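Local atomic coordinates of mitogen-activated protein kinase kinase kinase 7 interacting protein 1 (Anopheles gambiae, PDB entry 2IRM), a protein that probably acts as an adapter that binds the kinase TAK1 and triggers its autophosphorylation, and carries a PP2C-type domain. Residues 71-81 / 93-101; 35-43 / 54-65. All coordinates share one frame; numbering follows the deposited sequence.

Contact 1: residues 71-81 / 93-101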
loop_
_atom_site.group_PDB
_atom_site.type_symbol
_atom_site.label_atom_id
_atom_site.label_comp_id
_atom_site.label_asym_id
_atom_site.label_seq_id
_atom_site.Cartn_x
_atom_site.Cartn_y
_atom_site.Cartn_z
ATOM N N GLU A 71 -7.289 -9.872 -10.236
ATOM C CA GLU A 71 -7.039 -9.621 -11.639
ATOM C C GLU A 71 -5.561 -9.731 -11.981
ATOM O O GLU A 71 -5.218 -10.272 -13.023
ATOM C CB GLU A 71 -7.576 -8.247 -12.018
ATOM C CG GLU A 71 -7.941 -8.081 -13.481
ATOM C CD GLU A 71 -9.165 -7.186 -13.685
ATOM O OE1 GLU A 71 -9.617 -6.528 -12.704
ATOM O OE2 GLU A 71 -9.686 -7.155 -14.831
ATOM N N MET A 72 -4.691 -9.230 -11.108
ATOM C CA MET A 72 -3.244 -9.259 -11.369
ATOM C C MET A 72 -2.684 -10.663 -11.227
ATOM O O MET A 72 -1.784 -11.058 -11.965
ATOM C CB MET A 72 -2.490 -8.287 -10.466
ATOM C CG MET A 72 -3.097 -6.914 -10.477
ATOM S SD MET A 72 -1.995 -5.574 -10.021
ATOM C CE MET A 72 -0.992 -5.462 -11.506
ATOM N N ALA A 73 -3.223 -11.417 -10.277
ATOM C CA ALA A 73 -2.865 -12.813 -10.145
ATOM C C ALA A 73 -3.249 -13.549 -11.432
ATOM O O ALA A 73 -2.483 -14.366 -11.955
ATOM C CB ALA A 73 -3.556 -13.417 -8.940
ATOM N N ALA A 74 -4.430 -13.218 -11.952
ATOM C CA ALA A 74 -4.964 -13.839 -13.150
ATOM C C ALA A 74 -4.203 -13.425 -14.402
ATOM O O ALA A 74 -4.116 -14.191 -15.355
ATOM C CB ALA A 74 -6.433 -13.508 -13.295
ATOM N N GLU A 75 -3.657 -12.213 -14.408
ATOM C CA GLU A 75 -2.939 -11.720 -15.585
ATOM C C GLU A 75 -1.477 -12.143 -15.619
ATOM O O GLU A 75 -0.848 -12.092 -16.680
ATOM C CB GLU A 75 -3.077 -10.207 -15.740
ATOM C CG GLU A 75 -4.220 -9.811 -16.665
ATOM C CD GLU A 75 -5.159 -8.790 -16.034
ATOM O OE1 GLU A 75 -4.668 -7.854 -15.351
ATOM O OE2 GLU A 75 -6.395 -8.929 -16.217
ATOM N N LEU A 76 -0.947 -12.573 -14.476
ATOM C CA LEU A 76 0.427 -13.053 -14.425
ATOM C C LEU A 76 0.679 -14.122 -13.377
ATOM O O LEU A 76 1.483 -13.912 -12.472
ATOM C CB LEU A 76 1.410 -11.886 -14.254
ATOM C CG LEU A 76 1.021 -10.715 -13.353
ATOM C CD1 LEU A 76 1.598 -10.858 -11.960
ATOM C CD2 LEU A 76 1.517 -9.461 -13.998
ATOM N N LEU A 77 0.005 -15.265 -13.504
ATOM C CA LEU A 77 0.278 -16.415 -12.638
ATOM C C LEU A 77 0.004 -17.743 -13.330
ATOM O O LEU A 77 0.622 -18.740 -12.974
ATOM C CB LEU A 77 -0.368 -16.251 -11.250
ATOM C CG LEU A 77 0.317 -15.469 -10.116
ATOM C CD1 LEU A 77 -0.477 -15.580 -8.830
ATOM C CD2 LEU A 77 1.749 -15.920 -9.869
ATOM N N LEU A 78 -0.888 -17.754 -14.320
ATOM C CA LEU A 78 -1.390 -19.008 -14.882
ATOM C C LEU A 78 -1.420 -19.022 -16.414
ATOM O O LEU A 78 -2.442 -18.712 -17.027
ATOM C CB LEU A 78 -2.780 -19.326 -14.326
ATOM C CG LEU A 78 -3.908 -18.378 -14.738
ATOM C CD1 LEU A 78 -4.915 -18.218 -13.608
ATOM C CD2 LEU A 78 -3.349 -17.027 -15.158
ATOM N N GLY A 79 -0.293 -19.384 -17.021
ATOM C CA GLY A 79 0.996 -18.900 -16.539
ATOM C C GLY A 79 1.630 -18.186 -17.711
ATOM O O GLY A 79 2.241 -18.805 -18.578
ATOM N N GLN A 80 1.465 -16.872 -17.734
ATOM C CA GLN A 80 1.813 -16.049 -18.891
ATOM C C GLN A 80 3.286 -15.624 -18.881
ATOM O O GLN A 80 3.700 -14.777 -19.681
ATOM C CB GLN A 80 0.901 -14.812 -18.942
ATOM C CG GLN A 80 -0.606 -15.116 -18.961
ATOM C CD GLN A 80 -1.261 -15.154 -17.576
ATOM O OE1 GLN A 80 -2.478 -15.030 -17.464
ATOM N NE2 GLN A 80 -0.464 -15.327 -16.530
ATOM N N LEU A 81 4.066 -16.237 -17.989
ATOM C CA LEU A 81 5.451 -15.833 -17.718
ATOM C C LEU A 81 6.532 -16.624 -18.474
ATOM O O LEU A 81 7.640 -16.113 -18.702
ATOM C CB LEU A 81 5.716 -15.870 -16.209
ATOM C CG LEU A 81 5.142 -14.684 -15.426
ATOM C CD1 LEU A 81 4.378 -15.146 -14.191
ATOM C CD2 LEU A 81 6.231 -13.683 -15.069
ATOM N N LEU A 93 4.971 -7.051 -18.781
ATOM C CA LEU A 93 3.886 -7.925 -18.366
ATOM C C LEU A 93 3.183 -7.350 -17.148
ATOM O O LEU A 93 1.961 -7.226 -17.151
ATOM C CB LEU A 93 4.410 -9.328 -18.051
ATOM C CG LEU A 93 3.608 -10.581 -18.431
ATOM C CD1 LEU A 93 4.230 -11.791 -17.762
ATOM C CD2 LEU A 93 2.134 -10.487 -18.069
ATOM N N ILE A 94 3.948 -6.998 -16.114
ATOM C CA ILE A 94 3.368 -6.388 -14.914
ATOM C C ILE A 94 2.804 -4.989 -15.148
ATOM O O ILE A 94 1.776 -4.644 -14.584
ATOM C CB ILE A 94 4.292 -6.443 -13.658
ATOM C CG1 ILE A 94 5.766 -6.641 -14.042
ATOM C CG2 ILE A 94 3.907 -7.628 -12.783
ATOM C CD1 ILE A 94 6.609 -7.266 -12.918
ATOM N N ARG A 95 3.460 -4.211 -16.008
ATOM C CA ARG A 95 2.996 -2.871 -16.403
ATOM C C ARG A 95 1.614 -2.940 -17.034
ATOM O O ARG A 95 0.732 -2.144 -16.704
ATOM C CB ARG A 95 3.993 -2.220 -17.377
ATOM C CG ARG A 95 4.157 -0.707 -17.215
ATOM C CD ARG A 95 3.446 0.050 -18.315
ATOM N NE ARG A 95 4.174 -0.031 -19.579
ATOM C CZ ARG A 95 3.605 -0.003 -20.782
ATOM N NH1 ARG A 95 2.287 0.093 -20.900
ATOM N NH2 ARG A 95 4.358 -0.082 -21.873
ATOM N N GLN A 96 1.439 -3.905 -17.933
ATOM C CA GLN A 96 0.155 -4.167 -18.557
ATOM C C GLN A 96 -0.902 -4.602 -17.553
ATOM O O GLN A 96 -2.081 -4.275 -17.696
ATOM C CB GLN A 96 0.296 -5.232 -19.644
ATOM C CG GLN A 96 0.494 -4.671 -21.041
ATOM C CD GLN A 96 -0.564 -3.638 -21.419
ATOM O OE1 GLN A 96 -0.244 -2.594 -21.990
ATOM N NE2 GLN A 96 -1.829 -3.922 -21.096
ATOM N N SER A 97 -0.476 -5.342 -16.538
ATOM C CA SER A 97 -1.395 -5.892 -15.560
ATOM C C SER A 97 -2.055 -4.798 -14.732
ATOM O O SER A 97 -3.225 -4.915 -14.374
ATOM C CB SER A 97 -0.667 -6.872 -14.658
ATOM O OG SER A 97 -1.592 -7.602 -13.879
ATOM N N PHE A 98 -1.291 -3.748 -14.434
ATOM C CA PHE A 98 -1.793 -2.545 -13.767
ATOM C C PHE A 98 -2.730 -1.791 -14.677
ATOM O O PHE A 98 -3.782 -1.313 -14.261
ATOM C CB PHE A 98 -0.640 -1.610 -13.444
ATOM C CG PHE A 98 0.071 -1.935 -12.181
ATOM C CD1 PHE A 98 1.278 -2.612 -12.208
ATOM C CD2 PHE A 98 -0.447 -1.536 -10.957
ATOM C CE1 PHE A 98 1.951 -2.911 -11.035
ATOM C CE2 PHE A 98 0.215 -1.827 -9.774
ATOM C CZ PHE A 98 1.419 -2.516 -9.811
ATOM N N MET A 99 -2.314 -1.678 -15.932
ATOM C CA MET A 99 -3.018 -0.889 -16.919
ATOM C C MET A 99 -4.442 -1.366 -17.048
ATOM O O MET A 99 -5.357 -0.556 -17.152
ATOM C CB MET A 99 -2.331 -1.009 -18.268
ATOM C CG MET A 99 -1.452 0.155 -18.668
ATOM S SD MET A 99 -0.906 -0.103 -20.395
ATOM C CE MET A 99 -2.445 -0.007 -21.353
ATOM N N SER A 100 -4.617 -2.683 -17.024
ATOM C CA SER A 100 -5.915 -3.289 -17.278
ATOM C C SER A 100 -6.698 -3.514 -15.994
ATOM O O SER A 100 -7.860 -3.911 -16.030
ATOM C CB SER A 100 -5.748 -4.600 -18.041
ATOM O OG SER A 100 -4.992 -5.512 -17.273
ATOM N N VAL A 101 -6.049 -3.271 -14.861
ATOM C CA VAL A 101 -6.735 -3.258 -13.567
ATOM C C VAL A 101 -7.432 -1.916 -13.422
ATOM O O VAL A 101 -8.523 -1.821 -12.853
ATOM C CB VAL A 101 -5.759 -3.519 -12.392
ATOM C CG1 VAL A 101 -6.242 -2.869 -11.124
ATOM C CG2 VAL A 101 -5.591 -5.008 -12.178
#

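Contact 2: residues 35-43 / 54-65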
loop_
_atom_site.group_PDB
_atom_site.type_symbol
_atom_site.label_atom_id
_atom_site.label_comp_id
_atom_site.label_asym_id
_atom_site.label_seq_id
_atom_site.Cartn_x
_atom_site.Cartn_y
_atom_site.Cartn_z
ATOM N N TYR A 35 -14.108 -4.515 11.373
ATOM C CA TYR A 35 -14.499 -5.901 11.121
ATOM C C TYR A 35 -13.836 -6.327 9.820
ATOM O O TYR A 35 -13.047 -7.273 9.772
ATOM C CB TYR A 35 -16.024 -5.983 11.001
ATOM C CG TYR A 35 -16.579 -7.289 10.470
ATOM C CD1 TYR A 35 -16.356 -8.497 11.140
ATOM C CD2 TYR A 35 -17.360 -7.313 9.312
ATOM C CE1 TYR A 35 -16.881 -9.702 10.658
ATOM C CE2 TYR A 35 -17.891 -8.514 8.823
ATOM C CZ TYR A 35 -17.648 -9.702 9.502
ATOM O OH TYR A 35 -18.171 -10.886 9.025
ATOM N N GLU A 36 -14.184 -5.588 8.773
ATOM C CA GLU A 36 -13.589 -5.687 7.460
ATOM C C GLU A 36 -12.140 -5.224 7.511
ATOM O O GLU A 36 -11.865 -4.104 7.944
ATOM C CB GLU A 36 -14.374 -4.783 6.494
ATOM C CG GLU A 36 -15.200 -3.632 7.169
ATOM C CD GLU A 36 -14.376 -2.407 7.621
ATOM O OE1 GLU A 36 -13.626 -1.829 6.789
ATOM O OE2 GLU A 36 -14.503 -2.003 8.805
ATOM N N SER A 37 -11.205 -6.075 7.094
ATOM C CA SER A 37 -9.868 -5.581 6.758
ATOM C C SER A 37 -9.968 -4.943 5.392
ATOM O O SER A 37 -10.705 -5.423 4.526
ATOM C CB SER A 37 -8.822 -6.697 6.727
ATOM O OG SER A 37 -7.510 -6.165 6.618
ATOM N N ARG A 38 -9.250 -3.845 5.209
ATOM C CA ARG A 38 -9.181 -3.189 3.913
ATOM C C ARG A 38 -7.900 -3.595 3.171
ATOM O O ARG A 38 -7.749 -3.312 1.986
ATOM C CB ARG A 38 -9.268 -1.668 4.079
ATOM C CG ARG A 38 -10.602 -1.146 4.621
ATOM C CD ARG A 38 -11.458 -0.577 3.495
ATOM N NE ARG A 38 -12.692 0.062 3.965
ATOM C CZ ARG A 38 -12.782 1.320 4.390
ATOM N NH1 ARG A 38 -11.707 2.097 4.434
ATOM N NH2 ARG A 38 -13.950 1.805 4.780
ATOM N N ASP A 39 -6.983 -4.255 3.876
ATOM C CA ASP A 39 -5.768 -4.791 3.275
ATOM C C ASP A 39 -5.988 -6.183 2.670
ATOM O O ASP A 39 -6.515 -7.094 3.324
ATOM C CB ASP A 39 -4.657 -4.875 4.318
ATOM C CG ASP A 39 -3.872 -3.576 4.474
ATOM O OD1 ASP A 39 -4.117 -2.580 3.747
ATOM O OD2 ASP A 39 -2.980 -3.560 5.350
ATOM N N LYS A 40 -5.569 -6.350 1.421
ATOM C CA LYS A 40 -5.630 -7.656 0.761
ATOM C C LYS A 40 -4.228 -8.159 0.417
ATOM O O LYS A 40 -3.411 -7.429 -0.144
ATOM C CB LYS A 40 -6.540 -7.607 -0.468
ATOM C CG LYS A 40 -8.014 -7.375 -0.119
ATOM C CD LYS A 40 -8.666 -8.642 0.450
ATOM C CE LYS A 40 -9.840 -8.339 1.366
ATOM N NZ LYS A 40 -10.115 -9.484 2.289
ATOM N N LYS A 41 -3.953 -9.402 0.795
ATOM C CA LYS A 41 -2.617 -9.976 0.691
ATOM C C LYS A 41 -2.599 -11.195 -0.212
ATOM O O LYS A 41 -3.617 -11.848 -0.407
ATOM C CB LYS A 41 -2.066 -10.343 2.080
ATOM C CG LYS A 41 -3.137 -10.608 3.130
ATOM C CD LYS A 41 -2.853 -11.856 3.968
ATOM C CE LYS A 41 -4.159 -12.451 4.484
ATOM N NZ LYS A 41 -3.955 -13.743 5.178
ATOM N N CYS A 42 -1.436 -11.470 -0.783
ATOM C CA CYS A 42 -1.174 -12.734 -1.438
ATOM C C CYS A 42 0.274 -13.141 -1.190
ATOM O O CYS A 42 1.169 -12.302 -1.140
ATOM C CB CYS A 42 -1.490 -12.664 -2.936
ATOM S SG CYS A 42 -0.344 -13.603 -3.987
ATOM N N LEU A 43 0.479 -14.439 -1.011
ATOM C CA LEU A 43 1.803 -15.043 -0.886
ATOM C C LEU A 43 1.743 -16.373 -1.635
ATOM O O LEU A 43 1.780 -17.460 -1.054
ATOM C CB LEU A 43 2.197 -15.219 0.583
ATOM C CG LEU A 43 1.139 -15.158 1.698
ATOM C CD1 LEU A 43 -0.157 -15.944 1.394
ATOM C CD2 LEU A 43 1.764 -15.642 2.990
ATOM N N ALA A 54 2.255 -9.797 -2.557
ATOM C CA ALA A 54 1.564 -8.547 -2.822
ATOM C C ALA A 54 0.718 -8.122 -1.638
ATOM O O ALA A 54 0.124 -8.955 -0.960
ATOM C CB ALA A 54 0.695 -8.693 -4.054
ATOM N N ILE A 55 0.689 -6.817 -1.386
ATOM C CA ILE A 55 -0.294 -6.226 -0.488
ATOM C C ILE A 55 -1.000 -5.118 -1.231
ATOM O O ILE A 55 -0.375 -4.268 -1.862
ATOM C CB ILE A 55 0.308 -5.631 0.796
ATOM C CG1 ILE A 55 1.257 -6.610 1.476
ATOM C CG2 ILE A 55 -0.807 -5.248 1.757
ATOM C CD1 ILE A 55 2.052 -5.979 2.592
ATOM N N LEU A 56 -2.318 -5.146 -1.158
ATOM C CA LEU A 56 -3.126 -4.112 -1.760
ATOM C C LEU A 56 -3.939 -3.456 -0.675
ATOM O O LEU A 56 -4.773 -4.112 -0.026
ATOM C CB LEU A 56 -4.019 -4.692 -2.847
ATOM C CG LEU A 56 -3.173 -4.928 -4.087
ATOM C CD1 LEU A 56 -2.661 -6.365 -4.114
ATOM C CD2 LEU A 56 -3.978 -4.596 -5.321
ATOM N N SER A 57 -3.670 -2.169 -0.460
ATOM C CA SER A 57 -4.313 -1.431 0.608
ATOM C C SER A 57 -5.481 -0.662 0.064
ATOM O O SER A 57 -5.306 0.275 -0.694
ATOM C CB SER A 57 -3.317 -0.500 1.269
ATOM O OG SER A 57 -2.354 -1.249 1.990
ATOM N N GLY A 58 -6.680 -1.082 0.438
ATOM C CA GLY A 58 -7.890 -0.419 -0.026
ATOM C C GLY A 58 -8.087 0.902 0.694
ATOM O O GLY A 58 -7.881 0.985 1.910
ATOM N N HIS A 59 -8.474 1.931 -0.060
ATOM C CA HIS A 59 -8.791 3.240 0.506
ATOM C C HIS A 59 -10.283 3.573 0.437
ATOM O O HIS A 59 -10.886 3.556 -0.641
ATOM C CB HIS A 59 -7.959 4.318 -0.179
ATOM C CG HIS A 59 -6.491 4.133 0.008
ATOM N ND1 HIS A 59 -5.618 3.981 -1.051
ATOM C CD2 HIS A 59 -5.743 4.038 1.134
ATOM C CE1 HIS A 59 -4.393 3.818 -0.584
ATOM N NE2 HIS A 59 -4.440 3.851 0.740
ATOM N N ASN A 60 -10.864 3.884 1.592
ATOM C CA ASN A 60 -12.305 4.156 1.718
ATOM C C ASN A 60 -13.182 2.983 1.298
ATOM O O ASN A 60 -14.409 3.088 1.292
ATOM C CB ASN A 60 -12.729 5.407 0.942
ATOM C CG ASN A 60 -11.794 6.569 1.158
ATOM O OD1 ASN A 60 -11.669 7.088 2.271
ATOM N ND2 ASN A 60 -11.129 6.994 0.088
ATOM N N GLY A 61 -12.551 1.869 0.946
ATOM C CA GLY A 61 -13.278 0.696 0.507
ATOM C C GLY A 61 -12.359 -0.456 0.177
ATOM O O GLY A 61 -11.171 -0.264 -0.098
ATOM N N VAL A 62 -12.932 -1.655 0.194
ATOM C CA VAL A 62 -12.197 -2.886 -0.059
ATOM C C VAL A 62 -12.409 -3.372 -1.498
ATOM O O VAL A 62 -11.579 -4.103 -2.049
ATOM C CB VAL A 62 -12.599 -3.963 0.972
ATOM C CG1 VAL A 62 -14.094 -4.288 0.864
ATOM C CG2 VAL A 62 -11.730 -5.203 0.858
ATOM N N THR A 63 -13.515 -2.946 -2.105
ATOM C CA THR A 63 -13.880 -3.364 -3.457
ATOM C C THR A 63 -12.694 -3.334 -4.435
ATOM O O THR A 63 -12.353 -4.347 -5.034
ATOM C CB THR A 63 -15.095 -2.551 -3.983
ATOM O OG1 THR A 63 -16.274 -2.991 -3.306
ATOM C CG2 THR A 63 -15.294 -2.748 -5.482
ATOM N N VAL A 64 -12.043 -2.187 -4.562
ATOM C CA VAL A 64 -10.976 -2.034 -5.559
ATOM C C VAL A 64 -9.743 -2.921 -5.296
ATOM O O VAL A 64 -9.198 -3.506 -6.228
ATOM C CB VAL A 64 -10.575 -0.544 -5.744
ATOM C CG1 VAL A 64 -9.416 -0.414 -6.714
ATOM C CG2 VAL A 64 -11.771 0.275 -6.223
ATOM N N ALA A 65 -9.319 -3.013 -4.035
ATOM C CA ALA A 65 -8.164 -3.823 -3.659
ATOM C C ALA A 65 -8.428 -5.302 -3.920
ATOM O O ALA A 65 -7.576 -5.990 -4.497
ATOM C CB ALA A 65 -7.794 -3.594 -2.211
#

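Contact 1: residues 71-81 / 93-101
Met-72 reaches across to lay its terminal methyl over one face of the Phe-98 ring. CE stands 3.7 Å from the ring centroid and only 12° off its normal, and SD follows over the same ring at 4.4 Å from the centroid, a CH-pi and Met-aromatic contact in one. The turn at the end of the chain (chi3 74°) brings the methyl over the ring, while CG, further back, meets Val-101 CG2 at 3.6 Å. Next to this pair Leu-76, the first residue to leave helical geometry, brings CD2 against both the CG2 branch of Ile-94 and CB of Ser-97, its side chain crossing that of Ile-94 at about a right angle. This tight half faces inward: Met-72 and Ile-94 both rest on Leu-159 of strand 154-163, and Phe-98 on Ile-172. The two segments belong to the helix pair that covers one sheet of the PP2C beta sandwich, their axes passing 9.5 Å apart at 140° between N-to-C directions. Leu-93, within helix 87-108, spreads its two methyls over the chain that follows helix 63-75, CD2 toward Leu-76 CB and CD1 toward Leu-81 CG at 3.8 Å. The outer side is polar and looser. Ser-97 gives a weak hydrogen bond of 3.4 Å from OG to Glu-75 OE1, and Ser-100 OG lies 3.0 Å from that same OE1. Glu-71, partly exposed, slides past Val-101 in the opposite direction and touches it chiefly through CB, 3.8 Å from CG2.

Contact 2: residues 35-43 / 54-65
Ser-57 OG is held from two directions: it donates to Asp-39 OD1 at 2.8 Å and accepts a hydrogen bond from the backbone N of Ser-276. The serine meets OD1 from above the carboxylate plane, 43° out of it. The other carboxylate oxygen, OD2, is hydrogen-bonded to OG1 of Thr-349, on strand 344-354 of the other sheet; with both oxygens engaged, the rotation of this buried carboxylate is restricted. Asp-39 and Ser-57 form a non-hydrogen-bonded pair of the antiparallel ladder. In the adjoining pair, Lys-40 N reaches Leu-56 O at 2.8 Å and Leu-56 N returns to Lys-40 O at 2.7 Å, the latter in the carbonyl plane; Cys-42 and Ala-54 form the next hydrogen-bonded pair, again with two N-H...O bonds. On the face of Lys-40, Leu-56 and Cys-42 lies helix 63-75, and Lys-40 bends at chi2 (-75°) to set CE 3.7 Å from Val-62 CG2. Where the ladder ends, Gly-58 N still bonds Arg-38 O at 2.9 Å. The Arg-38 chain then runs past the turn, CD 3.4 Å from Gly-61 C, and its guanidinium lies with one face over the Asn-60 to Gly-61 peptide. Glu-36 OE1, 3.5 Å from Arg-38 NE but well out of the guanidinium plane, contributes charge alone. Asn-60 ND2 ties this turn to Ser-152 O. A beta hairpin leading through a tight turn into a helix is part of the PP2C fold, and Ser-57 to Gly-61 (Ser-Gly-His-Asn-Gly) probably take the place of the family's Asp-Gly-His-x-Gly motif, whose aspartate binds metal in active relatives.

How the contacts relate
Contact 2 closes before contact 1 opens along the chain, and helix 63-75 serves both: its first turn belongs to residues 54-65 and its last to residues 71-81. The centres lie 18 Å apart and the nearest atoms about 5 Å, so the two do not touch. Contact 2 pairs strands 39-45 and 50-59 within one antiparallel sheet, whereas contact 1 joins the helices 63-75 and 87-108 that lie on that sheet. Strand 154-163 is common ground, pairing with strand 50-59 and receiving Met-72, Leu-81 and Ile-94. Together they span two successive layers of the PP2C-type sandwich, a sheet and the helices that cover it.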